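Local coordinates for protein BCL2-like 10 (Danio rerio, PDB 6FBX) that promotes cell survival as a Bcl-2 family member, binding the BH3 segment of the pro-apoptotic protein Bad in a groove of its helical bundle, at residues E37-L42 with E141-F146; Y41-M46 with R90-F95; Q59-T64 with G99-E104; D68-L73 with R116-T121. One frame throughout, in Å; residues are numbered along the deposited sequence. Where two conformers were deposited one is given.

How the contacts relate
All four contacts pair helices of one Bcl-2 bundle. Contacts 1 and 2 share helix 34-49 and touch each other, F143 resting on V92 and M39 on F95. Contacts 2 and 3 share helix 88-107. Contact 3 also touches contact 4, where F61 packs on C72 and the 69-73 backbone. Contact 2 is the most buried, its centre about 8 Å from the centre of the chain. Contact 1 is apolar too, but has a partly exposed side at A38 and C144. Contacts 3 and 4 are partly buried and mix in polar groups: a glutamate and a glutamine at the margin of contact 3, two hydroxyls in the middle of contact 4.

Contact 1 of 4, residues E37-L42 with E141-F146; sequences EAMRYL and EGFCRF
F143 of helix 139-146 brings its ring against A38, M39 and L42 of helix 34-49. This is helix-on-helix packing within the Bcl-2 bundle. The axes of the short segments approach to 10.2 Å, at 54° to each other. The tight part is at the tip of the ring. L42 and F143 reach toward each other tip to tip, and L42 CD1 lies 3.5 Å from F143 CZ. M39 crosses F143 at about a right angle. Its methyl CE meets the same corner, 3.6 Å from F143 CZ. The sulfur joins in as a Met-aromatic contact, with M39 SD 5.1 Å from the ring centroid in an oblique position. The bends of the M39 chain at chi2 and chi3 turn the methyl to the ring. F143 holds CG anti to its backbone N (chi1 165°), which sends the ring out toward helix 34-49. Further aromatic residues close in on the same ring: W88 and W140 both meet it edge-to-face, and F147 touches it too. V92 of helix 88-107 also packs on F143, and L42 meets an aromatic side chain of the bound peptide. The opposite character shows at A38 and C144, both partly exposed. Here A38 CB is 4.3 Å from C144 SG, a doubtful contact because C144 has two conformers. Back at the buried ring, A38 CB lies 3.9 Å from F143 CE2, and the backbone M39 N faces that same carbon at the ring's edge, in its plane.

Contact 2 of 4, residues Y41-M46 with R90-F95; sequences YLAKEM and RVVSIF
M46 and V92 meet side chain to side chain between helix 34-49 and helix 88-107, with M46 CE 3.6 Å from V92 CG1. The M46 chain is extended as far as the sulfur. The turn at chi3 (-77°) then swings CE onto V92. The sulfur itself lies against the other backbone, M46 SD being 3.5 Å from S93 CA. V92 also meets the helix 34-49 backbone. Its CG1 is 3.8 Å from A43 CA, and the same methyl is 3.8 Å from L42 O. A43 has only a methyl group, which allows V92 this near; the CA atoms of A43 and V92 are 5.5 Å apart. A43 CB also touches F95 CB more loosely, at 4.4 Å. The segment axes approach to 8.7 Å and lie 78° apart, so the contact is a crossing with few residues on each side. In the next shell, T96 OG1 is hydrogen-bonded to both A43 O and V92 O, linking the two helices through one hydroxyl. I122 and L126 of helix 112-129 cover F95, and Y20 of helix 2-24 packs on A43. In the conformer given, S93 OG bonds to R90 O, a tentative detail since a second conformer exists. R90 ends the NWGR sequence of the BH1 motif and forms a salt bridge with D83. L42 and M46 also pack on aromatic side chains of the bound Bad peptide. The chemistry is therefore that of a buried apolar crossing whose outer side forms part of the BH3-binding groove.

Contact 3 of 4, residues Q59-T64 with G99-E104; sequences QEFLDT and GVLASE
The F61 ring has L101 CD2 over one face and L62 CD2 at its edge, in the ring plane. The first is a CH-pi contact, with L101 CD2 4.1 Å from the F61 centroid and 27° off the ring normal. F97 meets F61 edge-to-face, C72 and V76 of helix 69-80 pack on it, and so does an aromatic side chain of the bound peptide. The other flat pair is the Q59 amide and the E104 carboxylate, with planes 63° apart. Q59 NE2 is 3.5 Å from E104 OE1, too long for a hydrogen bond. Between these groups the leucines are pressed together: L62 CG is only 3.3 Å from L101 CD1. Chi1 of L101 (-150°) carries CG toward helix 51-65. L62 CD1 also rests on E104 CG, at 3.5 Å. The main polar partner of E104 is R108, which uses NE here and NH2 for D63. An alanine at E104 takes away the CG that L62 CD1 rests on and would probably leave R108 NE without its carboxylate. Within the Bcl-2 bundle, helices 51-65 and 88-107 thus meet through an apolar inner side and a charged margin, where R108 ties together two acids that would probably repel.

Contact 4 of 4, residues D68-L73 with R116-T121; sequences DPSKCL and RRLAET
Across the segments, the CA atoms of S70 and L118 come nearest, 5.4 Å apart, with the segment axes of helices 69-80 and 112-129 27° from parallel and 9.2 Å apart. S70 is small and carries the centre of the contact. Its OG stands anti to its own carbonyl carbon (chi1 -77°) and gives a weak hydrogen bond to R117 O, at 3.2 Å. The hydroxyls of S70 and T121 also meet, OG to OG1 at 3.0 Å. T121 OG1 donates to R117 O at 2.9 Å, and T121 N reaches the same oxygen from the opposite face of its plane. The apolar flanks are looser. P69 CB is 4.2 Å from L118 CD1, and L73 CD2 is 4.2 Å from T121 CG2. An alanine at T121 would probably leave R117 O with only the weak S70 hydroxyl bond beside the backbone N-H of T121, take the neighbour from S70 OG and open a gap beside L73 CD2. The first turn of helix 69-80 is fixed locally by the N-cap D68, whose OD1 accepts from K71 N, and by the disulfide from C72 to C65 of helix 51-65. L73 and L118 both also pack on T98, so the two near-parallel helices lie together on helix 88-107, as part of the all-helical Bcl-2 fold.

Contact 1 of 4, residues E37-L42 with E141-F146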
# COMPACT_ATOMS: atom_id res chain seq x y z
N GLU A 37 7.34 7.55 -9.67
CA GLU A 37 8.22 8.53 -9.04
C GLU A 37 7.55 9.18 -7.84
O GLU A 37 8.17 9.36 -6.79
CB GLU A 37 8.66 9.59 -10.05
CG GLU A 37 9.66 10.59 -9.50
CD GLU A 37 10.27 11.46 -10.58
OE1 GLU A 37 11.15 12.28 -10.24
OE2 GLU A 37 9.88 11.33 -11.75
N ALA A 38 6.26 9.51 -7.98
CA ALA A 38 5.54 10.15 -6.88
C ALA A 38 5.35 9.20 -5.71
O ALA A 38 5.56 9.59 -4.55
CB ALA A 38 4.19 10.65 -7.38
N MET A 39 4.96 7.95 -5.98
CA MET A 39 4.72 7.01 -4.88
C MET A 39 6.01 6.68 -4.15
O MET A 39 6.03 6.58 -2.92
CB MET A 39 4.06 5.74 -5.41
CG MET A 39 3.75 4.72 -4.32
SD MET A 39 2.60 5.33 -3.08
CE MET A 39 1.04 5.17 -3.95
N ARG A 40 7.10 6.48 -4.90
CA ARG A 40 8.40 6.27 -4.27
C ARG A 40 8.72 7.38 -3.27
O ARG A 40 9.18 7.11 -2.15
CB ARG A 40 9.49 6.21 -5.34
CG ARG A 40 9.54 4.94 -6.14
CD ARG A 40 10.77 4.96 -7.02
NE ARG A 40 10.83 3.86 -7.96
CZ ARG A 40 11.88 3.60 -8.73
NH1 ARG A 40 12.96 4.37 -8.67
NH2 ARG A 40 11.86 2.57 -9.57
N TYR A 41 8.49 8.63 -3.67
CA TYR A 41 8.81 9.75 -2.80
C TYR A 41 7.86 9.79 -1.60
O TYR A 41 8.30 9.90 -0.45
CB TYR A 41 8.72 11.06 -3.59
CG TYR A 41 8.97 12.29 -2.75
CD1 TYR A 41 7.92 12.93 -2.10
CD2 TYR A 41 10.24 12.82 -2.60
CE1 TYR A 41 8.14 14.06 -1.32
CE2 TYR A 41 10.47 13.94 -1.83
CZ TYR A 41 9.41 14.56 -1.20
OH TYR A 41 9.64 15.68 -0.43
N LEU A 42 6.56 9.70 -1.86
CA LEU A 42 5.57 9.90 -0.80
C LEU A 42 5.56 8.76 0.20
O LEU A 42 5.50 8.99 1.41
CB LEU A 42 4.18 10.09 -1.42
CG LEU A 42 4.02 11.40 -2.18
CD1 LEU A 42 2.79 11.37 -3.08
CD2 LEU A 42 3.92 12.56 -1.20
N GLU A 141 -3.14 9.19 -12.03
CA GLU A 141 -2.78 10.51 -12.53
C GLU A 141 -3.33 11.59 -11.61
O GLU A 141 -2.68 12.62 -11.38
CB GLU A 141 -3.26 10.69 -13.97
CG GLU A 141 -2.65 9.69 -14.95
CD GLU A 141 -3.32 8.33 -14.90
OE1 GLU A 141 -2.65 7.32 -15.24
OE2 GLU A 141 -4.51 8.25 -14.54
N GLY A 142 -4.53 11.37 -11.06
CA GLY A 142 -5.05 12.29 -10.06
C GLY A 142 -4.22 12.27 -8.78
O GLY A 142 -4.01 13.31 -8.16
N PHE A 143 -3.77 11.08 -8.38
CA PHE A 143 -2.83 10.97 -7.27
C PHE A 143 -1.60 11.85 -7.50
O PHE A 143 -1.17 12.59 -6.62
CB PHE A 143 -2.44 9.49 -7.10
CG PHE A 143 -1.22 9.25 -6.23
CD1 PHE A 143 -1.32 9.25 -4.85
CD2 PHE A 143 0.01 8.98 -6.81
CE1 PHE A 143 -0.21 9.00 -4.06
CE2 PHE A 143 1.12 8.73 -6.03
CZ PHE A 143 1.01 8.74 -4.65
N CYS A 144 -1.05 11.78 -8.71
CA CYS A 144 0.12 12.59 -9.05
C CYS A 144 -0.17 14.07 -8.87
O CYS A 144 0.61 14.80 -8.24
CB CYS A 144 0.55 12.33 -10.49
SG CYS A 144 1.52 10.86 -10.71
N ARG A 145 -1.28 14.54 -9.43
CA ARG A 145 -1.57 15.97 -9.42
C ARG A 145 -2.01 16.45 -8.05
O ARG A 145 -1.76 17.61 -7.69
CB ARG A 145 -2.64 16.27 -10.47
CG ARG A 145 -2.29 15.69 -11.84
CD ARG A 145 -3.36 15.94 -12.86
NE ARG A 145 -3.29 17.31 -13.35
CZ ARG A 145 -3.94 18.34 -12.81
NH1 ARG A 145 -4.73 18.17 -11.76
NH2 ARG A 145 -3.79 19.54 -13.34
N PHE A 146 -2.67 15.59 -7.27
CA PHE A 146 -3.07 15.99 -5.92
C PHE A 146 -1.87 16.35 -5.07
O PHE A 146 -1.90 17.32 -4.30
CB PHE A 146 -3.89 14.88 -5.26
CG PHE A 146 -4.30 15.18 -3.85
CD1 PHE A 146 -3.62 14.62 -2.78
CD2 PHE A 146 -5.35 16.05 -3.59
CE1 PHE A 146 -3.99 14.91 -1.49
CE2 PHE A 146 -5.73 16.34 -2.30
CZ PHE A 146 -5.04 15.77 -1.24

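Contact 2 of 4, residues Y41-M46 with R90-F95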
# COMPACT_ATOMS: atom_id res chain seq x y z
N TYR A 41 8.49 8.63 -3.67
CA TYR A 41 8.81 9.75 -2.80
C TYR A 41 7.86 9.79 -1.60
O TYR A 41 8.30 9.90 -0.45
CB TYR A 41 8.72 11.06 -3.59
CG TYR A 41 8.97 12.29 -2.75
CD1 TYR A 41 7.92 12.93 -2.10
CD2 TYR A 41 10.24 12.82 -2.60
CE1 TYR A 41 8.14 14.06 -1.32
CE2 TYR A 41 10.47 13.94 -1.83
CZ TYR A 41 9.41 14.56 -1.20
OH TYR A 41 9.64 15.68 -0.43
N LEU A 42 6.56 9.70 -1.86
CA LEU A 42 5.57 9.90 -0.80
C LEU A 42 5.56 8.76 0.20
O LEU A 42 5.50 8.99 1.41
CB LEU A 42 4.18 10.09 -1.42
CG LEU A 42 4.02 11.40 -2.18
CD1 LEU A 42 2.79 11.37 -3.08
CD2 LEU A 42 3.92 12.56 -1.20
N ALA A 43 5.60 7.51 -0.29
CA ALA A 43 5.57 6.37 0.61
C ALA A 43 6.83 6.29 1.46
O ALA A 43 6.77 5.87 2.62
CB ALA A 43 5.37 5.08 -0.18
N LYS A 44 7.98 6.69 0.90
CA LYS A 44 9.20 6.73 1.71
C LYS A 44 9.19 7.90 2.68
O LYS A 44 9.76 7.80 3.77
CB LYS A 44 10.43 6.80 0.81
CG LYS A 44 10.83 5.47 0.20
CD LYS A 44 11.31 4.50 1.28
CE LYS A 44 11.69 3.16 0.70
NZ LYS A 44 12.07 2.20 1.76
N GLU A 45 8.57 9.01 2.29
CA GLU A 45 8.38 10.11 3.23
C GLU A 45 7.57 9.65 4.43
O GLU A 45 7.94 9.90 5.59
CB GLU A 45 7.70 11.29 2.53
CG GLU A 45 7.52 12.51 3.42
CD GLU A 45 6.81 13.64 2.70
OE1 GLU A 45 6.41 13.45 1.54
OE2 GLU A 45 6.65 14.72 3.31
N MET A 46 6.46 8.94 4.19
CA MET A 46 5.65 8.47 5.31
C MET A 46 6.42 7.47 6.15
O MET A 46 6.32 7.48 7.38
CB MET A 46 4.34 7.86 4.82
CG MET A 46 3.33 7.67 5.95
SD MET A 46 1.83 6.82 5.47
CE MET A 46 0.94 8.12 4.62
N ARG A 90 -4.36 7.54 2.96
CA ARG A 90 -4.53 6.15 3.39
C ARG A 90 -3.97 5.19 2.35
O ARG A 90 -3.41 4.14 2.71
CB ARG A 90 -6.00 5.87 3.67
CG ARG A 90 -6.53 6.65 4.86
CD ARG A 90 -8.00 6.43 5.08
NE ARG A 90 -8.47 7.13 6.28
CZ ARG A 90 -9.70 7.04 6.76
NH1 ARG A 90 -10.03 7.71 7.86
NH2 ARG A 90 -10.61 6.28 6.16
N VAL A 91 -4.10 5.53 1.07
CA VAL A 91 -3.49 4.73 0.01
C VAL A 91 -1.98 4.69 0.18
O VAL A 91 -1.35 3.64 0.06
CB VAL A 91 -3.90 5.28 -1.37
CG1 VAL A 91 -3.10 4.60 -2.48
CG2 VAL A 91 -5.39 5.10 -1.59
N VAL A 92 -1.37 5.85 0.44
CA VAL A 92 0.08 5.89 0.63
C VAL A 92 0.49 4.98 1.78
O VAL A 92 1.46 4.23 1.67
CB VAL A 92 0.55 7.34 0.85
CG1 VAL A 92 2.02 7.37 1.29
CG2 VAL A 92 0.37 8.16 -0.41
N SER A 93 -0.26 5.01 2.88
CA SER A 93 0.10 4.17 4.03
C SER A 93 0.03 2.70 3.68
O SER A 93 0.83 1.91 4.19
CB SER A 93 -0.81 4.48 5.22
OG SER A 93 -2.07 3.84 5.11
N ILE A 94 -0.90 2.30 2.81
CA ILE A 94 -0.97 0.91 2.37
C ILE A 94 0.31 0.53 1.64
O ILE A 94 0.91 -0.53 1.90
CB ILE A 94 -2.22 0.67 1.50
CG1 ILE A 94 -3.48 0.77 2.36
CG2 ILE A 94 -2.13 -0.68 0.79
CD1 ILE A 94 -4.79 0.69 1.59
N PHE A 95 0.77 1.40 0.73
CA PHE A 95 2.02 1.15 0.02
C PHE A 95 3.21 1.15 0.98
O PHE A 95 4.07 0.26 0.91
CB PHE A 95 2.22 2.19 -1.08
CG PHE A 95 1.50 1.87 -2.36
CD1 PHE A 95 2.21 1.51 -3.50
CD2 PHE A 95 0.12 1.91 -2.43
CE1 PHE A 95 1.56 1.21 -4.67
CE2 PHE A 95 -0.54 1.61 -3.60
CZ PHE A 95 0.18 1.26 -4.73

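Contact 3 of 4, residues Q59-T64 with G99-E104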
# COMPACT_ATOMS: atom_id res chain seq x y z
N GLN A 59 6.50 -6.41 11.97
CA GLN A 59 6.95 -7.61 12.67
C GLN A 59 5.82 -8.23 13.48
O GLN A 59 5.65 -9.46 13.49
CB GLN A 59 8.15 -7.27 13.55
CG GLN A 59 9.37 -6.87 12.73
CD GLN A 59 10.58 -6.52 13.56
OE1 GLN A 59 10.54 -6.55 14.79
NE2 GLN A 59 11.68 -6.17 12.89
N GLU A 60 5.01 -7.41 14.16
CA GLU A 60 3.82 -7.94 14.83
C GLU A 60 2.90 -8.63 13.83
O GLU A 60 2.46 -9.76 14.05
CB GLU A 60 3.06 -6.81 15.54
CG GLU A 60 3.66 -6.34 16.85
CD GLU A 60 2.76 -5.35 17.56
OE1 GLU A 60 2.75 -4.16 17.18
OE2 GLU A 60 2.04 -5.76 18.50
N PHE A 61 2.60 -7.94 12.72
CA PHE A 61 1.74 -8.48 11.68
C PHE A 61 2.21 -9.86 11.23
O PHE A 61 1.45 -10.84 11.27
CB PHE A 61 1.71 -7.49 10.50
CG PHE A 61 0.98 -7.98 9.28
CD1 PHE A 61 -0.30 -7.53 9.01
CD2 PHE A 61 1.57 -8.86 8.40
CE1 PHE A 61 -0.97 -7.96 7.88
CE2 PHE A 61 0.90 -9.30 7.27
CZ PHE A 61 -0.37 -8.85 7.01
N LEU A 62 3.47 -9.96 10.81
CA LEU A 62 3.97 -11.23 10.27
C LEU A 62 4.02 -12.31 11.34
O LEU A 62 3.93 -13.50 11.01
CB LEU A 62 5.35 -11.03 9.65
CG LEU A 62 5.38 -10.22 8.35
CD1 LEU A 62 6.81 -10.00 7.90
CD2 LEU A 62 4.57 -10.89 7.24
N ASP A 63 4.16 -11.93 12.61
CA ASP A 63 4.22 -12.93 13.68
C ASP A 63 2.84 -13.40 14.12
O ASP A 63 2.73 -14.47 14.72
CB ASP A 63 4.98 -12.38 14.88
CG ASP A 63 6.46 -12.17 14.60
OD1 ASP A 63 7.06 -11.26 15.19
OD2 ASP A 63 7.01 -12.92 13.76
N THR A 64 1.78 -12.62 13.85
CA THR A 64 0.43 -13.02 14.21
C THR A 64 -0.38 -13.52 13.01
O THR A 64 -1.43 -14.14 13.21
CB THR A 64 -0.33 -11.86 14.87
OG1 THR A 64 -0.52 -10.80 13.92
CG2 THR A 64 0.44 -11.33 16.07
N GLY A 99 5.53 -2.11 1.60
CA GLY A 99 6.95 -2.04 1.33
C GLY A 99 7.80 -2.51 2.49
O GLY A 99 8.79 -3.21 2.31
N VAL A 100 7.43 -2.12 3.71
CA VAL A 100 8.15 -2.58 4.89
C VAL A 100 7.92 -4.08 5.09
O VAL A 100 8.84 -4.83 5.42
CB VAL A 100 7.72 -1.78 6.14
CG1 VAL A 100 8.41 -2.31 7.39
CG2 VAL A 100 8.05 -0.30 5.95
N LEU A 101 6.68 -4.52 4.90
CA LEU A 101 6.35 -5.94 4.98
C LEU A 101 7.22 -6.75 4.02
O LEU A 101 7.82 -7.76 4.40
CB LEU A 101 4.87 -6.12 4.66
CG LEU A 101 4.02 -7.24 5.24
CD1 LEU A 101 4.37 -7.55 6.68
CD2 LEU A 101 2.57 -6.82 5.12
N ALA A 102 7.30 -6.30 2.76
CA ALA A 102 8.09 -7.01 1.76
C ALA A 102 9.56 -7.07 2.17
O ALA A 102 10.21 -8.11 2.04
CB ALA A 102 7.93 -6.34 0.40
N SER A 103 10.10 -5.95 2.66
CA SER A 103 11.50 -5.93 3.07
C SER A 103 11.74 -6.87 4.25
O SER A 103 12.79 -7.52 4.32
CB SER A 103 11.91 -4.51 3.44
OG SER A 103 11.69 -3.62 2.36
N GLU A 104 10.78 -6.95 5.17
CA GLU A 104 10.94 -7.85 6.32
C GLU A 104 10.89 -9.31 5.88
O GLU A 104 11.66 -10.13 6.37
CB GLU A 104 9.85 -7.55 7.36
CG GLU A 104 9.87 -8.46 8.58
CD GLU A 104 11.06 -8.21 9.48
OE1 GLU A 104 11.57 -7.08 9.49
OE2 GLU A 104 11.47 -9.15 10.20

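Contact 4 of 4, residues D68-L73 with R116-T121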
# COMPACT_ATOMS: atom_id res chain seq x y z
N ASP A 68 -0.71 -16.78 5.33
CA ASP A 68 -1.16 -16.02 4.16
C ASP A 68 -1.09 -14.52 4.45
O ASP A 68 -2.10 -13.90 4.79
CB ASP A 68 -2.58 -16.44 3.76
CG ASP A 68 -2.91 -16.10 2.32
OD1 ASP A 68 -2.31 -15.16 1.77
OD2 ASP A 68 -3.78 -16.79 1.74
N PRO A 69 0.09 -13.91 4.31
CA PRO A 69 0.18 -12.46 4.54
C PRO A 69 -0.77 -11.66 3.67
O PRO A 69 -1.29 -10.63 4.12
CB PRO A 69 1.65 -12.15 4.22
CG PRO A 69 2.36 -13.42 4.42
CD PRO A 69 1.40 -14.50 4.01
N SER A 70 -1.02 -12.10 2.43
CA SER A 70 -1.92 -11.36 1.56
C SER A 70 -3.33 -11.31 2.13
O SER A 70 -3.99 -10.27 2.10
CB SER A 70 -1.93 -11.98 0.16
OG SER A 70 -0.77 -11.62 -0.56
N LYS A 71 -3.82 -12.45 2.64
CA LYS A 71 -5.15 -12.46 3.25
C LYS A 71 -5.20 -11.54 4.46
O LYS A 71 -6.17 -10.78 4.63
CB LYS A 71 -5.52 -13.89 3.64
CG LYS A 71 -6.90 -14.04 4.27
CD LYS A 71 -8.00 -13.59 3.33
CE LYS A 71 -9.38 -13.98 3.86
NZ LYS A 71 -10.48 -13.42 3.02
N CYS A 72 -4.18 -11.58 5.30
CA CYS A 72 -4.15 -10.71 6.47
C CYS A 72 -4.09 -9.24 6.06
O CYS A 72 -4.69 -8.39 6.73
CB CYS A 72 -2.95 -11.06 7.35
SG CYS A 72 -2.98 -12.77 7.99
N LEU A 73 -3.40 -8.93 4.97
CA LEU A 73 -3.31 -7.54 4.51
C LEU A 73 -4.67 -7.03 4.05
O LEU A 73 -5.01 -5.87 4.28
CB LEU A 73 -2.28 -7.42 3.39
CG LEU A 73 -2.06 -6.03 2.78
CD1 LEU A 73 -1.53 -5.05 3.82
CD2 LEU A 73 -1.11 -6.11 1.59
N ARG A 116 5.28 -10.52 -4.80
CA ARG A 116 4.31 -10.40 -5.88
C ARG A 116 2.89 -10.56 -5.37
O ARG A 116 1.98 -9.84 -5.79
CB ARG A 116 4.62 -11.43 -6.97
CG ARG A 116 3.62 -11.49 -8.12
CD ARG A 116 4.04 -10.61 -9.28
NE ARG A 116 3.07 -10.65 -10.37
CZ ARG A 116 3.28 -10.18 -11.59
NH1 ARG A 116 4.45 -9.62 -11.90
NH2 ARG A 116 2.33 -10.26 -12.51
N ARG A 117 2.67 -11.52 -4.46
CA ARG A 117 1.33 -11.74 -3.93
C ARG A 117 0.81 -10.50 -3.22
O ARG A 117 -0.37 -10.16 -3.33
CB ARG A 117 1.33 -12.94 -2.98
CG ARG A 117 1.82 -14.23 -3.61
CD ARG A 117 2.02 -15.32 -2.56
NE ARG A 117 0.78 -16.04 -2.27
CZ ARG A 117 0.47 -17.24 -2.76
NH1 ARG A 117 1.30 -17.89 -3.56
NH2 ARG A 117 -0.69 -17.81 -2.43
N LEU A 118 1.68 -9.81 -2.47
CA LEU A 118 1.25 -8.58 -1.81
C LEU A 118 0.89 -7.51 -2.82
O LEU A 118 -0.09 -6.78 -2.64
CB LEU A 118 2.33 -8.09 -0.85
CG LEU A 118 2.36 -8.74 0.53
CD1 LEU A 118 2.20 -10.25 0.46
CD2 LEU A 118 3.65 -8.38 1.25
N ALA A 119 1.67 -7.39 -3.90
CA ALA A 119 1.36 -6.43 -4.94
C ALA A 119 0.00 -6.72 -5.57
O ALA A 119 -0.79 -5.80 -5.81
CB ALA A 119 2.45 -6.44 -6.01
N GLU A 120 -0.28 -7.99 -5.84
CA GLU A 120 -1.56 -8.36 -6.43
C GLU A 120 -2.70 -8.09 -5.46
O GLU A 120 -3.80 -7.72 -5.89
CB GLU A 120 -1.54 -9.84 -6.83
CG GLU A 120 -0.57 -10.15 -7.95
CD GLU A 120 -0.49 -11.63 -8.27
OE1 GLU A 120 -0.66 -11.99 -9.46
OE2 GLU A 120 -0.28 -12.43 -7.34
N THR A 121 -2.47 -8.26 -4.16
CA THR A 121 -3.51 -7.96 -3.17
C THR A 121 -3.87 -6.48 -3.18
O THR A 121 -5.05 -6.13 -3.15
CB THR A 121 -3.04 -8.41 -1.79
OG1 THR A 121 -2.83 -9.83 -1.81
CG2 THR A 121 -4.08 -8.07 -0.72